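PDB 2HTA: putative enzyme related to aldose 1-epimerase from Salmonella typhimurium, which probably interconverts the alpha and beta anomers of glucose 6-phosphate, acting as a hexose-6-phosphate 1-epimerase. Local coordinates for residues 40-52 and 55-68. Numbering follows the deposited sequence.
Sequences DLDLIVVDHPQVK and FALQGAHLLSWKPV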
loop_
_atom_site.group_PDB
_atom_site.type_symbol
_atom_site.label_atom_id
_atom_site.label_comp_id
_atom_site.label_asym_id
_atom_site.label_seq_id
_atom_site.Cartn_x
_atom_site.Cartn_y
_atom_site.Cartn_z
ATOM N N ASP A 40 -5.911 19.074 4.754
ATOM C CA ASP A 40 -4.636 19.312 5.426
ATOM C C ASP A 40 -3.390 18.919 4.594
ATOM O O ASP A 40 -2.291 19.379 4.899
ATOM C CB ASP A 40 -4.516 18.489 6.702
ATOM C CG ASP A 40 -5.336 19.022 7.863
ATOM O OD1 ASP A 40 -5.895 20.136 7.762
ATOM O OD2 ASP A 40 -5.412 18.306 8.898
ATOM N N LEU A 41 -3.534 18.064 3.578
ATOM C CA LEU A 41 -2.366 17.307 3.089
ATOM C C LEU A 41 -1.832 17.738 1.741
ATOM O O LEU A 41 -2.614 17.910 0.791
ATOM C CB LEU A 41 -2.715 15.813 2.973
ATOM C CG LEU A 41 -3.212 15.127 4.263
ATOM C CD1 LEU A 41 -3.360 13.617 4.086
ATOM C CD2 LEU A 41 -2.264 15.435 5.426
ATOM N N ASP A 42 -0.517 17.908 1.693
ATOM C CA ASP A 42 0.146 18.203 0.458
ATOM C C ASP A 42 0.239 16.909 -0.362
ATOM O O ASP A 42 0.590 15.877 0.199
ATOM C CB ASP A 42 1.521 18.723 0.751
ATOM C CG ASP A 42 1.471 20.178 1.181
ATOM O OD1 ASP A 42 0.537 20.896 0.741
ATOM O OD2 ASP A 42 2.346 20.587 1.950
ATOM N N LEU A 43 -0.149 16.983 -1.639
ATOM C CA LEU A 43 -0.138 15.816 -2.559
ATOM C C LEU A 43 0.846 16.065 -3.718
ATOM O O LEU A 43 0.990 17.197 -4.169
ATOM C CB LEU A 43 -1.532 15.562 -3.190
ATOM C CG LEU A 43 -2.680 15.509 -2.174
ATOM C CD1 LEU A 43 -4.019 15.157 -2.845
ATOM C CD2 LEU A 43 -2.357 14.448 -1.076
ATOM N N ILE A 44 1.506 15.007 -4.165
ATOM C CA ILE A 44 2.314 15.026 -5.373
ATOM C C ILE A 44 1.550 14.252 -6.442
ATOM O O ILE A 44 1.209 13.081 -6.268
ATOM C CB ILE A 44 3.719 14.401 -5.147
ATOM C CG1 ILE A 44 4.456 15.073 -3.945
ATOM C CG2 ILE A 44 4.495 14.388 -6.480
ATOM C CD1 ILE A 44 4.796 16.594 -4.146
ATOM N N VAL A 45 1.252 14.936 -7.551
ATOM C CA VAL A 45 0.380 14.389 -8.552
ATOM C C VAL A 45 1.165 14.225 -9.871
ATOM O O VAL A 45 1.785 15.170 -10.338
ATOM C CB VAL A 45 -0.883 15.270 -8.783
ATOM C CG1 VAL A 45 -1.717 14.681 -9.900
ATOM C CG2 VAL A 45 -1.737 15.420 -7.467
ATOM N N VAL A 46 1.138 13.011 -10.412
ATOM C CA VAL A 46 1.780 12.660 -11.660
ATOM C C VAL A 46 0.672 12.632 -12.723
ATOM O O VAL A 46 -0.244 11.805 -12.694
ATOM C CB VAL A 46 2.435 11.228 -11.590
ATOM C CG1 VAL A 46 3.034 10.811 -12.984
ATOM C CG2 VAL A 46 3.519 11.150 -10.500
ATOM N N ASP A 47 0.745 13.547 -13.681
ATOM C CA ASP A 47 -0.220 13.502 -14.761
ATOM C C ASP A 47 0.647 13.423 -16.039
ATOM O O ASP A 47 1.091 14.455 -16.575
ATOM C CB ASP A 47 -1.058 14.785 -14.726
ATOM C CG ASP A 47 -2.137 14.827 -15.818
ATOM O OD1 ASP A 47 -2.126 14.005 -16.762
ATOM O OD2 ASP A 47 -3.012 15.722 -15.744
ATOM N N HIS A 48 0.951 12.194 -16.456
ATOM C CA HIS A 48 1.921 11.947 -17.522
ATOM C C HIS A 48 1.137 11.278 -18.645
ATOM O O HIS A 48 0.122 10.623 -18.379
ATOM C CB HIS A 48 2.983 10.992 -16.909
ATOM C CG HIS A 48 4.045 10.521 -17.846
ATOM N ND1 HIS A 48 3.853 9.491 -18.746
ATOM C CD2 HIS A 48 5.344 10.865 -17.944
ATOM C CE1 HIS A 48 4.989 9.247 -19.372
ATOM N NE2 HIS A 48 5.906 10.082 -18.917
ATOM N N PRO A 49 1.607 11.401 -19.916
ATOM C CA PRO A 49 0.851 10.759 -21.017
ATOM C C PRO A 49 0.610 9.244 -20.896
ATOM O O PRO A 49 -0.402 8.729 -21.418
ATOM C CB PRO A 49 1.735 11.047 -22.231
ATOM C CG PRO A 49 2.345 12.361 -21.910
ATOM C CD PRO A 49 2.762 12.134 -20.445
ATOM N N GLN A 50 1.524 8.525 -20.217
ATOM C CA GLN A 50 1.406 7.078 -20.107
ATOM C C GLN A 50 0.882 6.605 -18.727
ATOM O O GLN A 50 0.691 5.411 -18.525
ATOM C CB GLN A 50 2.812 6.467 -20.299
ATOM C CG GLN A 50 3.388 6.734 -21.703
ATOM C CD GLN A 50 2.526 6.026 -22.698
ATOM O OE1 GLN A 50 2.526 4.803 -22.757
ATOM N NE2 GLN A 50 1.696 6.761 -23.382
ATOM N N VAL A 51 0.684 7.528 -17.789
ATOM C CA VAL A 51 0.274 7.118 -16.425
ATOM C C VAL A 51 -0.223 8.313 -15.595
ATOM O O VAL A 51 0.330 9.393 -15.663
ATOM C CB VAL A 51 1.502 6.475 -15.661
ATOM C CG1 VAL A 51 2.797 7.381 -15.688
ATOM C CG2 VAL A 51 1.080 6.036 -14.202
ATOM N N LYS A 52 -1.239 8.067 -14.786
ATOM C CA LYS A 52 -1.692 9.030 -13.793
ATOM C C LYS A 52 -1.503 8.383 -12.426
ATOM O O LYS A 52 -1.863 7.233 -12.244
ATOM C CB LYS A 52 -3.182 9.319 -13.994
ATOM C CG LYS A 52 -3.421 10.216 -15.214
ATOM C CD LYS A 52 -4.916 10.500 -15.343
ATOM C CE LYS A 52 -5.162 11.444 -16.552
ATOM N NZ LYS A 52 -6.570 11.383 -17.054
ATOM N N PHE A 55 0.254 10.887 -4.772
ATOM C CA PHE A 55 0.845 10.500 -3.515
ATOM C C PHE A 55 0.462 11.548 -2.481
ATOM O O PHE A 55 0.280 12.712 -2.819
ATOM C CB PHE A 55 2.354 10.605 -3.630
ATOM C CG PHE A 55 2.988 9.632 -4.575
ATOM C CD1 PHE A 55 3.564 8.441 -4.104
ATOM C CD2 PHE A 55 3.075 9.939 -5.935
ATOM C CE1 PHE A 55 4.162 7.534 -5.026
ATOM C CE2 PHE A 55 3.679 9.055 -6.846
ATOM C CZ PHE A 55 4.230 7.871 -6.387
ATOM N N ALA A 56 0.409 11.166 -1.206
ATOM C CA ALA A 56 0.495 12.171 -0.160
ATOM C C ALA A 56 1.945 12.174 0.330
ATOM O O ALA A 56 2.581 11.097 0.484
ATOM C CB ALA A 56 -0.457 11.817 1.010
ATOM N N LEU A 57 2.450 13.374 0.664
ATOM C CA LEU A 57 3.729 13.484 1.365
ATOM C C LEU A 57 3.636 12.771 2.692
ATOM O O LEU A 57 4.622 12.145 3.136
ATOM C CB LEU A 57 4.168 14.936 1.602
ATOM C CG LEU A 57 4.591 15.649 0.309
ATOM C CD1 LEU A 57 4.883 17.137 0.572
ATOM C CD2 LEU A 57 5.853 14.977 -0.336
ATOM N N GLN A 58 2.483 12.901 3.348
ATOM C CA GLN A 58 2.240 12.159 4.598
ATOM C C GLN A 58 2.219 10.660 4.356
ATOM O O GLN A 58 1.370 10.151 3.614
ATOM C CB GLN A 58 0.940 12.625 5.261
ATOM C CG GLN A 58 0.663 11.922 6.569
ATOM C CD GLN A 58 -0.465 12.613 7.268
ATOM O OE1 GLN A 58 -0.280 13.683 7.816
ATOM N NE2 GLN A 58 -1.626 12.024 7.230
ATOM N N GLY A 59 3.156 9.929 4.956
ATOM C CA GLY A 59 3.257 8.510 4.687
ATOM C C GLY A 59 3.880 8.094 3.357
ATOM O O GLY A 59 3.823 6.895 3.016
ATOM N N ALA A 60 4.470 9.034 2.608
ATOM C CA ALA A 60 4.871 8.775 1.199
ATOM C C ALA A 60 3.863 7.814 0.595
ATOM O O ALA A 60 4.226 6.719 0.116
ATOM C CB ALA A 60 6.272 8.160 1.133
ATOM N N HIS A 61 2.593 8.189 0.684
ATOM C CA HIS A 61 1.488 7.259 0.507
ATOM C C HIS A 61 1.001 7.319 -0.928
ATOM O O HIS A 61 0.404 8.307 -1.368
ATOM C CB HIS A 61 0.339 7.662 1.448
ATOM C CG HIS A 61 -0.681 6.580 1.678
ATOM N ND1 HIS A 61 -1.003 6.113 2.946
ATOM C CD2 HIS A 61 -1.519 5.937 0.820
ATOM C CE1 HIS A 61 -1.948 5.189 2.840
ATOM N NE2 HIS A 61 -2.272 5.062 1.556
ATOM N N LEU A 62 1.269 6.250 -1.667
ATOM C CA LEU A 62 0.743 6.147 -3.016
ATOM C C LEU A 62 -0.779 5.984 -2.921
ATOM O O LEU A 62 -1.265 5.020 -2.415
ATOM C CB LEU A 62 1.410 4.947 -3.721
ATOM C CG LEU A 62 0.943 4.651 -5.163
ATOM C CD1 LEU A 62 1.179 5.796 -6.168
ATOM C CD2 LEU A 62 1.666 3.339 -5.628
ATOM N N LEU A 63 -1.512 6.949 -3.441
ATOM C CA LEU A 63 -2.977 6.993 -3.361
ATOM C C LEU A 63 -3.645 6.336 -4.562
ATOM O O LEU A 63 -4.718 5.728 -4.425
ATOM C CB LEU A 63 -3.417 8.466 -3.391
ATOM C CG LEU A 63 -2.800 9.364 -2.314
ATOM C CD1 LEU A 63 -3.168 10.822 -2.436
ATOM C CD2 LEU A 63 -3.245 8.804 -0.937
ATOM N N SER A 64 -3.016 6.438 -5.730
ATOM C CA SER A 64 -3.701 5.958 -6.968
ATOM C C SER A 64 -2.642 5.705 -8.040
ATOM O O SER A 64 -1.587 6.326 -8.008
ATOM C CB SER A 64 -4.750 6.984 -7.487
ATOM O OG SER A 64 -4.146 8.154 -8.006
ATOM N N TRP A 65 -2.956 4.828 -8.990
ATOM C CA TRP A 65 -2.079 4.533 -10.103
ATOM C C TRP A 65 -3.008 4.003 -11.201
ATOM O O TRP A 65 -3.744 3.032 -11.001
ATOM C CB TRP A 65 -0.986 3.486 -9.717
ATOM C CG TRP A 65 -0.239 2.965 -10.923
ATOM C CD1 TRP A 65 0.427 3.730 -11.883
ATOM C CD2 TRP A 65 -0.161 1.601 -11.373
ATOM N NE1 TRP A 65 0.985 2.895 -12.826
ATOM C CE2 TRP A 65 0.581 1.600 -12.578
ATOM C CE3 TRP A 65 -0.647 0.372 -10.861
ATOM C CZ2 TRP A 65 0.858 0.416 -13.311
ATOM C CZ3 TRP A 65 -0.356 -0.815 -11.567
ATOM C CH2 TRP A 65 0.369 -0.776 -12.802
ATOM N N LYS A 66 -2.912 4.624 -12.383
ATOM C CA LYS A 66 -3.697 4.220 -13.511
ATOM C C LYS A 66 -2.817 4.344 -14.747
ATOM O O LYS A 66 -2.562 5.462 -15.209
ATOM C CB LYS A 66 -4.898 5.129 -13.640
ATOM C CG LYS A 66 -5.864 4.752 -14.774
ATOM C CD LYS A 66 -7.094 5.658 -14.615
ATOM C CE LYS A 66 -7.551 6.163 -15.931
ATOM N NZ LYS A 66 -8.221 5.035 -16.675
ATOM N N PRO A 67 -2.308 3.193 -15.254
ATOM C CA PRO A 67 -1.542 3.263 -16.456
ATOM C C PRO A 67 -2.509 3.468 -17.625
ATOM O O PRO A 67 -3.688 3.108 -17.542
ATOM C CB PRO A 67 -0.846 1.889 -16.526
ATOM C CG PRO A 67 -1.526 1.024 -15.599
ATOM C CD PRO A 67 -2.455 1.805 -14.756
ATOM N N VAL A 68 -2.007 4.075 -18.682
ATOM C CA VAL A 68 -2.817 4.379 -19.830
ATOM C C VAL A 68 -3.450 3.111 -20.395
ATOM O O VAL A 68 -2.809 2.050 -20.469
ATOM C CB VAL A 68 -2.006 5.197 -20.915
ATOM C CG1 VAL A 68 -0.893 4.395 -21.533
ATOM C CG2 VAL A 68 -2.904 5.747 -21.943
HETATM O O HOH W 1 0.520 14.932 2.822
HETATM O O HOH W 2 -4.498 7.543 -10.716
#
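Two successive antiparallel hairpins, 41-48 with 51-56 and 51-56 with 61-67, make this contact at the edge of a five-stranded sheet in the mutarotase fold. Ile44 and Phe55 form a hydrogen-bonded pair, N of Phe55 to O of Ile44 at 2.8 Å with a return bond. Lys52 and Lys66 pair likewise, N of Lys52 meeting O of Lys66 almost straight (173°). Leu43 and Ala56 are a non-hydrogen-bonded pair; branched Leu43 suits its place because CD2 reaches both CA of Ala56 (3.8 Å) and CD1 of Leu63, touching two strands at once. Flat Phe55 can turn its ring edge to O of Ile44 while the rings of Phe55 and Phe156 meet edge-to-face. In Val51 a chi1 of 52° turns CG2 onto the indole edge, a tight 3.3 Å from CD1 of Trp65, whose NE1 bonds to O of Gly159. At the turn 57-60, a water accepts from N of Gln58 and donates to O of Asp42, and CD2 of Leu41 lies 3.6 Å from OE1 of Gln58. Backbone bonds thus set the register and apolar side chains fill the buried interior, where the Gln58 amide stays satisfied, OE1 accepting from N of Gly85 and NE2 donating to O of Lys83.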